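CRISPR system CMR subunit Cmr7 1 (Sulfolobus solfataricus, PDB 2X5Q) forms part of the CMR ribonucleoprotein complex of the CRISPR antiviral defence system, possibly as dimers. Local coordinates at residues Y62-E66 with Y188-K192; T68-V72 with S121-K125. All coordinates share one frame; numbering follows the deposited sequence.

Contact 1. Residues Y62-E66 with Y188-K192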
loop_
_atom_site.group_PDB
_atom_site.type_symbol
_atom_site.label_atom_id
_atom_site.label_comp_id
_atom_site.label_asym_id
_atom_site.label_seq_id
_atom_site.Cartn_x
_atom_site.Cartn_y
_atom_site.Cartn_z
ATOM N N TYR A 62 2.152 4.284 -3.233
ATOM C CA TYR A 62 2.613 5.503 -2.558
ATOM C C TYR A 62 3.094 6.563 -3.546
ATOM O O TYR A 62 3.645 6.246 -4.598
ATOM C CB TYR A 62 3.758 5.198 -1.579
ATOM C CG TYR A 62 3.284 4.584 -0.306
ATOM C CD1 TYR A 62 2.894 5.388 0.767
ATOM C CD2 TYR A 62 3.170 3.194 -0.175
ATOM C CE1 TYR A 62 2.428 4.837 1.933
ATOM C CE2 TYR A 62 2.703 2.623 0.998
ATOM C CZ TYR A 62 2.336 3.455 2.050
ATOM O OH TYR A 62 1.873 2.918 3.224
ATOM N N ALA A 63 2.851 7.820 -3.198
ATOM C CA ALA A 63 3.463 8.967 -3.864
ATOM C C ALA A 63 4.089 9.846 -2.765
ATOM O O ALA A 63 3.880 9.597 -1.573
ATOM C CB ALA A 63 2.436 9.735 -4.659
ATOM N N ILE A 64 4.894 10.820 -3.158
ATOM C CA ILE A 64 5.560 11.690 -2.192
ATOM C C ILE A 64 5.046 13.114 -2.362
ATOM O O ILE A 64 4.792 13.578 -3.477
ATOM C CB ILE A 64 7.114 11.583 -2.278
ATOM C CG1 ILE A 64 7.794 12.355 -1.133
ATOM C CG2 ILE A 64 7.646 12.069 -3.616
ATOM C CD1 ILE A 64 9.277 11.924 -0.901
ATOM N N ASP A 65 4.797 13.775 -1.239
ATOM C CA ASP A 65 4.525 15.205 -1.242
ATOM C C ASP A 65 5.927 15.786 -1.276
ATOM O O ASP A 65 6.615 15.853 -0.244
ATOM C CB ASP A 65 3.761 15.617 0.024
ATOM C CG ASP A 65 3.602 17.124 0.157
ATOM O OD1 ASP A 65 4.442 17.886 -0.372
ATOM O OD2 ASP A 65 2.630 17.544 0.818
ATOM N N GLU A 66 6.369 16.177 -2.467
ATOM C CA GLU A 66 7.775 16.523 -2.644
ATOM C C GLU A 66 8.271 17.667 -1.761
ATOM O O GLU A 66 9.397 17.624 -1.289
ATOM C CB GLU A 66 8.124 16.834 -4.099
ATOM C CG GLU A 66 9.647 16.783 -4.276
ATOM C CD GLU A 66 10.106 16.687 -5.715
ATOM O OE1 GLU A 66 9.372 16.100 -6.543
ATOM O OE2 GLU A 66 11.218 17.202 -5.995
ATOM N N TYR A 188 9.746 8.603 -9.898
ATOM C CA TYR A 188 8.796 8.526 -8.799
ATOM C C TYR A 188 7.524 9.302 -9.125
ATOM O O TYR A 188 7.447 10.032 -10.127
ATOM C CB TYR A 188 9.421 9.042 -7.492
ATOM C CG TYR A 188 9.869 10.502 -7.527
ATOM C CD1 TYR A 188 9.080 11.504 -6.991
ATOM C CD2 TYR A 188 11.079 10.869 -8.097
ATOM C CE1 TYR A 188 9.483 12.852 -7.022
ATOM C CE2 TYR A 188 11.499 12.201 -8.124
ATOM C CZ TYR A 188 10.692 13.184 -7.587
ATOM O OH TYR A 188 11.086 14.496 -7.628
ATOM N N TYR A 189 6.509 9.096 -8.292
ATOM C CA TYR A 189 5.237 9.795 -8.426
ATOM C C TYR A 189 5.122 10.780 -7.273
ATOM O O TYR A 189 5.315 10.414 -6.111
ATOM C CB TYR A 189 4.069 8.806 -8.432
ATOM C CG TYR A 189 3.922 8.101 -9.755
ATOM C CD1 TYR A 189 2.955 8.493 -10.666
ATOM C CD2 TYR A 189 4.776 7.050 -10.107
ATOM C CE1 TYR A 189 2.830 7.856 -11.896
ATOM C CE2 TYR A 189 4.650 6.408 -11.334
ATOM C CZ TYR A 189 3.682 6.818 -12.212
ATOM O OH TYR A 189 3.564 6.207 -13.415
ATOM N N SER A 190 4.887 12.043 -7.601
ATOM C CA SER A 190 4.667 13.050 -6.571
ATOM C C SER A 190 3.222 13.483 -6.618
ATOM O O SER A 190 2.600 13.489 -7.682
ATOM C CB SER A 190 5.600 14.250 -6.729
ATOM O OG SER A 190 5.181 15.109 -7.740
ATOM N N ILE A 191 2.690 13.818 -5.454
ATOM C CA ILE A 191 1.299 14.197 -5.318
ATOM C C ILE A 191 1.245 15.654 -4.892
ATOM O O ILE A 191 2.047 16.098 -4.065
ATOM C CB ILE A 191 0.557 13.257 -4.337
ATOM C CG1 ILE A 191 -0.927 13.616 -4.239
ATOM C CG2 ILE A 191 1.231 13.231 -2.962
ATOM C CD1 ILE A 191 -1.762 12.494 -3.632
ATOM N N LYS A 192 0.309 16.389 -5.476
ATOM C CA LYS A 192 0.160 17.818 -5.234
ATOM C C LYS A 192 -1.323 18.186 -5.226
ATOM O O LYS A 192 -2.127 17.577 -5.945
ATOM C CB LYS A 192 0.895 18.606 -6.324
ATOM C CG LYS A 192 0.728 20.105 -6.206
ATOM C CD LYS A 192 1.378 20.876 -7.327
ATOM C CE LYS A 192 1.016 22.363 -7.216
ATOM N NZ LYS A 192 1.472 22.932 -5.897
HETATM O O HOH W 1 4.514 16.910 -4.534
#
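I64 and S190 form a single bridge between strands 62-65 and 188-192, whose N-to-C directions run 58° apart. Both polar backbone atoms of I64 are spent on it: its N donates to Y189 O at 3.0 Å, and its O accepts from I191 N at 2.9 Å. I64 O also receives a CA-H...O contact from S190 CA at 3.1 Å, which adds a second, softer donor to one carbonyl. One step on, the strands have splayed, and a water takes over: it accepts from E66 N and donates to I191 O at 2.6 Å. At the start of strand 188-192, Y188 OH donates a hydrogen bond to E66 OE1 at 2.6 Å; the E66 side chain folds back to it. The carboxylate oxygen lies in the ring plane at the tyrosine's edge, while the hydroxyl meets it from above the carboxylate plane, the two planes being 61° apart. E66 reaches this far because CG stands anti to the backbone N (chi1 -164°) and the chain beyond is extended. Y188 OH also accepts from N18 N, and E66 OE2 is hydrogen-bonded to S19 OG, so both groups are tied to the same neighbouring loop. I64 CG2 packs obliquely on Y188 CD1 at 3.7 Å, and A63 CB rests on I191 CB at 4.0 Å. Strand 188-193 pairs along its other edge with 139-144, while strand 62-65 pairs with 70-73; the contact therefore joins two small antiparallel sheets, just after helix 172-185 ends.

Contact 2. Residues T68-V72 with S121-K125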
loop_
_atom_site.group_PDB
_atom_site.type_symbol
_atom_site.label_atom_id
_atom_site.label_comp_id
_atom_site.label_asym_id
_atom_site.label_seq_id
_atom_site.Cartn_x
_atom_site.Cartn_y
_atom_site.Cartn_z
ATOM N N THR A 68 7.151 18.580 1.293
ATOM C CA THR A 68 7.244 18.215 2.717
ATOM C C THR A 68 8.186 17.048 2.976
ATOM O O THR A 68 8.785 16.975 4.054
ATOM C CB THR A 68 5.875 17.871 3.344
ATOM O OG1 THR A 68 5.322 16.716 2.707
ATOM C CG2 THR A 68 4.904 19.059 3.264
ATOM N N GLY A 69 8.295 16.148 1.997
ATOM C CA GLY A 69 9.140 14.960 2.091
ATOM C C GLY A 69 8.413 13.732 2.616
ATOM O O GLY A 69 9.021 12.683 2.815
ATOM N N GLU A 70 7.100 13.870 2.823
ATOM C CA GLU A 70 6.263 12.822 3.390
ATOM C C GLU A 70 5.653 11.971 2.287
ATOM O O GLU A 70 5.113 12.491 1.308
ATOM C CB GLU A 70 5.133 13.441 4.205
ATOM C CG GLU A 70 5.622 14.259 5.408
ATOM C CD GLU A 70 4.601 15.255 5.898
ATOM O OE1 GLU A 70 3.826 15.816 5.077
ATOM O OE2 GLU A 70 4.570 15.489 7.117
ATOM N N LEU A 71 5.735 10.659 2.468
ATOM C CA LEU A 71 5.056 9.717 1.592
ATOM C C LEU A 71 3.556 9.676 1.893
ATOM O O LEU A 71 3.134 9.760 3.056
ATOM C CB LEU A 71 5.629 8.325 1.792
ATOM C CG LEU A 71 7.129 8.136 1.508
ATOM C CD1 LEU A 71 7.639 6.870 2.214
ATOM C CD2 LEU A 71 7.351 8.060 0.028
ATOM N N VAL A 72 2.767 9.507 0.836
ATOM C CA VAL A 72 1.312 9.480 0.933
ATOM C C VAL A 72 0.751 8.227 0.275
ATOM O O VAL A 72 1.007 7.979 -0.905
ATOM C CB VAL A 72 0.685 10.708 0.254
ATOM C CG1 VAL A 72 -0.849 10.623 0.325
ATOM C CG2 VAL A 72 1.193 11.998 0.924
ATOM N N SER A 121 11.852 1.967 8.716
ATOM C CA SER A 121 10.836 3.008 8.890
ATOM C C SER A 121 10.697 3.898 7.643
ATOM O O SER A 121 11.683 4.181 6.970
ATOM C CB SER A 121 11.182 3.862 10.106
ATOM O OG SER A 121 11.103 3.091 11.291
ATOM N N LEU A 122 9.462 4.339 7.379
ATOM C CA LEU A 122 9.104 5.221 6.267
ATOM C C LEU A 122 8.610 6.547 6.819
ATOM O O LEU A 122 7.876 6.538 7.789
ATOM C CB LEU A 122 7.928 4.627 5.488
ATOM C CG LEU A 122 8.051 3.171 5.052
ATOM C CD1 LEU A 122 6.691 2.639 4.655
ATOM C CD2 LEU A 122 9.077 3.047 3.917
ATOM N N PRO A 123 8.960 7.679 6.169
ATOM C CA PRO A 123 8.386 8.990 6.497
ATOM C C PRO A 123 7.010 9.215 5.846
ATOM O O PRO A 123 6.941 9.419 4.633
ATOM C CB PRO A 123 9.416 9.967 5.924
ATOM C CG PRO A 123 10.040 9.236 4.778
ATOM C CD PRO A 123 9.936 7.771 5.063
ATOM N N ILE A 124 5.937 9.189 6.650
ATOM C CA ILE A 124 4.552 9.297 6.130
ATOM C C ILE A 124 3.759 10.509 6.634
ATOM O O ILE A 124 4.091 11.093 7.660
ATOM C CB ILE A 124 3.728 8.062 6.478
ATOM C CG1 ILE A 124 3.715 7.844 8.002
ATOM C CG2 ILE A 124 4.276 6.854 5.741
ATOM C CD1 ILE A 124 2.470 7.122 8.518
ATOM N N LYS A 125 2.714 10.873 5.896
ATOM C CA LYS A 125 1.711 11.851 6.343
ATOM C C LYS A 125 0.946 12.392 5.148
ATOM O O LYS A 125 0.414 11.607 4.354
ATOM C CB LYS A 125 2.330 13.008 7.139
ATOM C CG LYS A 125 1.370 14.161 7.426
ATOM C CD LYS A 125 1.761 14.914 8.687
ATOM C CE LYS A 125 0.965 16.199 8.847
ATOM N NZ LYS A 125 0.963 16.627 10.277
#
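L71 lays its CB and CG against the carbonyl oxygen of P123 and brings CD1 obliquely to the ring at CD. With CG anti to the carbonyl carbon (chi1 -60°), the leucine branch runs past P123 O, and CD1 reaches P123 CD at 3.8 Å and L122 CB at 4.0 Å. Thus one methyl fills the dip between the proline ring and the base of L122, and F13 and L59 close round L71 and L122 from the neighbouring strands. The CB-CG edge of the ring faces G69 O, with CG 4.1 Å from it. A single beta bridge, L71 to I124, holds this fit: L71 N donates to P123 O at 2.8 Å and K125 N to L71 O at 3.1 Å. The pairing is local, since strands 70-72 and 121-123 run almost perpendicular (93°), so the end of strand 117-123 in the large mixed sheet meets the hairpin of 62-65 and 70-73 at one point. Beyond the bridge, E70 and K125 lie side by side and point the same way, the carboxylate resting on the lysine's methylene chain with E70 OE2 3.3 Å from K125 CD. The charged ends miss each other, OE2 and NZ being 4.9 Å apart. T68 OG1 donates to E70 OE1 at 2.9 Å from above the carboxylate plane, which helps fix the turn of that group. V72 CG2 abuts K125 O. I124 touches L71 O with CB and CG2, although its CB points away overall; it also packs on F96 of its own chain and on Y132 of the second subunit.

In the fold
The hairpin of strands 62-65 and 70-73 carries one side of each contact, and the centres of the two contacts lie about 10 Å apart. Its two strands are probably joined by A63 O to V72 N at 2.7 Å and D65 N to E70 O at 2.9 Å, so the hairpin lies between strand 188-193, bridged in contact 1, and the end of strand 117-123, bridged in contact 2. D65 OD1 links to S67 and T68 in the turn between. Along the chain, both segments of contact 2 fall between the two segments of contact 1. F75 of the second subunit packs on both Y62 and L122, placing this region beside the dimer interface.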